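Local coordinates for protein tyrosine aminotransferase (PDB 4IX8) that probably catalyses the pyridoxal-phosphate-dependent transfer of the amino group of tyrosine to 2-oxoglutarate, like other aminotransferases of its family, at residues K129-A134 / D267-V272. Numbering follows the deposited sequence.
Sequences KSRQEA and DFDTNV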
loop_
_atom_site.group_PDB
_atom_site.type_symbol
_atom_site.label_atom_id
_atom_site.label_comp_id
_atom_site.label_asym_id
_atom_site.label_seq_id
_atom_site.Cartn_x
_atom_site.Cartn_y
_atom_site.Cartn_z
ATOM N N LYS A 129 20.196 -6.446 -27.775
ATOM C CA LYS A 129 18.859 -6.822 -28.223
ATOM C C LYS A 129 18.346 -8.006 -27.413
ATOM O O LYS A 129 17.169 -8.054 -27.061
ATOM C CB LYS A 129 18.847 -7.151 -29.729
ATOM N N SER A 130 19.214 -8.971 -27.141
ATOM C CA SER A 130 18.813 -10.154 -26.382
ATOM C C SER A 130 18.462 -9.826 -24.931
ATOM O O SER A 130 17.550 -10.417 -24.358
ATOM C CB SER A 130 19.929 -11.199 -26.418
ATOM O OG SER A 130 21.145 -10.607 -25.994
ATOM N N ARG A 131 19.236 -8.927 -24.329
ATOM C CA ARG A 131 18.980 -8.460 -22.966
ATOM C C ARG A 131 17.705 -7.658 -22.974
ATOM O O ARG A 131 16.900 -7.744 -22.069
ATOM C CB ARG A 131 20.144 -7.634 -22.439
ATOM C CG ARG A 131 21.349 -8.452 -22.066
ATOM C CD ARG A 131 22.569 -7.572 -21.831
ATOM N NE ARG A 131 23.793 -8.376 -21.887
ATOM C CZ ARG A 131 25.031 -7.888 -21.794
ATOM N NH1 ARG A 131 25.237 -6.584 -21.671
ATOM N NH2 ARG A 131 26.072 -8.705 -21.884
ATOM N N GLN A 132 17.524 -6.865 -24.011
ATOM C CA GLN A 132 16.309 -6.092 -24.134
ATOM C C GLN A 132 15.115 -7.030 -24.335
ATOM O O GLN A 132 14.067 -6.853 -23.723
ATOM C CB GLN A 132 16.434 -5.113 -25.296
ATOM C CG GLN A 132 17.335 -3.905 -25.018
ATOM C CD GLN A 132 17.729 -3.158 -26.287
ATOM O OE1 GLN A 132 17.247 -3.454 -27.370
ATOM N NE2 GLN A 132 18.620 -2.204 -26.152
ATOM N N GLU A 133 15.283 -8.064 -25.147
ATOM C CA GLU A 133 14.172 -8.960 -25.432
ATOM C C GLU A 133 13.781 -9.746 -24.187
ATOM O O GLU A 133 12.653 -10.220 -24.095
ATOM C CB GLU A 133 14.525 -9.917 -26.594
ATOM N N ALA A 134 14.681 -9.839 -23.207
ATOM C CA ALA A 134 14.409 -10.638 -21.999
ATOM C C ALA A 134 13.530 -9.890 -21.018
ATOM O O ALA A 134 13.088 -10.465 -20.027
ATOM C CB ALA A 134 15.656 -11.033 -21.330
ATOM N N ASP A 267 21.235 -6.084 -17.214
ATOM C CA ASP A 267 22.185 -5.929 -18.336
ATOM C C ASP A 267 23.216 -7.044 -18.405
ATOM O O ASP A 267 24.407 -6.790 -18.567
ATOM C CB ASP A 267 22.915 -4.584 -18.208
ATOM C CG ASP A 267 23.665 -4.195 -19.457
ATOM O OD1 ASP A 267 23.250 -4.621 -20.551
ATOM O OD2 ASP A 267 24.686 -3.475 -19.327
ATOM N N PHE A 268 22.748 -8.285 -18.335
ATOM C CA PHE A 268 23.633 -9.444 -18.314
ATOM C C PHE A 268 23.017 -10.597 -19.044
ATOM O O PHE A 268 21.801 -10.721 -19.135
ATOM C CB PHE A 268 23.936 -9.879 -16.883
ATOM C CG PHE A 268 24.849 -8.943 -16.144
ATOM C CD1 PHE A 268 26.232 -9.129 -16.180
ATOM C CD2 PHE A 268 24.335 -7.875 -15.418
ATOM C CE1 PHE A 268 27.087 -8.267 -15.505
ATOM C CE2 PHE A 268 25.181 -7.011 -14.730
ATOM C CZ PHE A 268 26.562 -7.204 -14.782
ATOM N N ASP A 269 23.885 -11.453 -19.544
ATOM C CA ASP A 269 23.451 -12.663 -20.199
ATOM C C ASP A 269 23.569 -13.776 -19.187
ATOM O O ASP A 269 24.652 -14.297 -18.955
ATOM C CB ASP A 269 24.296 -12.933 -21.430
ATOM C CG ASP A 269 24.274 -11.782 -22.375
ATOM O OD1 ASP A 269 23.168 -11.483 -22.881
ATOM O OD2 ASP A 269 25.346 -11.180 -22.604
ATOM N N THR A 270 22.451 -14.088 -18.547
ATOM C CA THR A 270 22.428 -15.072 -17.486
ATOM C C THR A 270 21.048 -15.650 -17.319
ATOM O O THR A 270 20.057 -14.963 -17.571
ATOM C CB THR A 270 22.854 -14.459 -16.163
ATOM O OG1 THR A 270 22.802 -15.463 -15.145
ATOM C CG2 THR A 270 21.939 -13.320 -15.769
ATOM N N ASN A 271 20.975 -16.883 -16.835
ATOM C CA ASN A 271 19.681 -17.498 -16.544
ATOM C C ASN A 271 19.338 -17.434 -15.060
ATOM O O ASN A 271 18.325 -17.976 -14.625
ATOM C CB ASN A 271 19.660 -18.939 -17.033
ATOM C CG ASN A 271 19.961 -19.032 -18.494
ATOM O OD1 ASN A 271 19.431 -18.263 -19.299
ATOM N ND2 ASN A 271 20.873 -19.917 -18.844
ATOM N N VAL A 272 20.181 -16.774 -14.278
ATOM C CA VAL A 272 19.841 -16.513 -12.887
ATOM C C VAL A 272 18.572 -15.679 -12.846
ATOM O O VAL A 272 18.479 -14.677 -13.536
ATOM C CB VAL A 272 20.947 -15.784 -12.176
ATOM C CG1 VAL A 272 20.514 -15.369 -10.764
ATOM C CG2 VAL A 272 22.156 -16.668 -12.130
#
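Arg131 NH2 donates to Asp269 OD2 over 2.7 Å, the shortest bond of a salt-bridge network in which one guanidinium is held by two carboxylates. Asp269 meets it along the NE and NH2 edge: Arg131 NE adds a weak second bond to Asp269 OD1 at 3.3 Å, making the grip two-pronged. The fork is not flat, because the two planes are turned 46° apart and NH2 reaches OD2 from above the carboxylate plane. Asp267 takes another nitrogen, with Arg131 NH1 3.0 Å from Asp267 OD1. Here the guanidinium and carboxylate planes are nearly perpendicular, and the hydrogen bond is bent, 149° at the hydrogen. Asp267 CG lies anti to its backbone N (chi1 -167°), which swings the carboxylate back to Arg131 although its CB points away from the helix. The Arg131 chain, extended from CG to NE, carries the charged group from the helix to the loop. Asp267 O lies 3.1 Å above the plane of the Arg131 guanidinium, towards the rim of one face, and Arg131 CD packs 3.6 Å from Phe268 N. Bonds to both aspartates should fix the rotation of the guanidinium. Asp267 OD2 also accepts from Gln127 and pairs with Arg229, so this buried carboxylate bonds to both arginines, whose neighbouring like charges it probably offsets. This surface contact ties the short helix 129-133 to the loop running from strand 246-249 to strand 274-279, neighbours in the large mixed sheet, while Phe268 packs on helix 229-242 against Val232, Ser233 and Ile236.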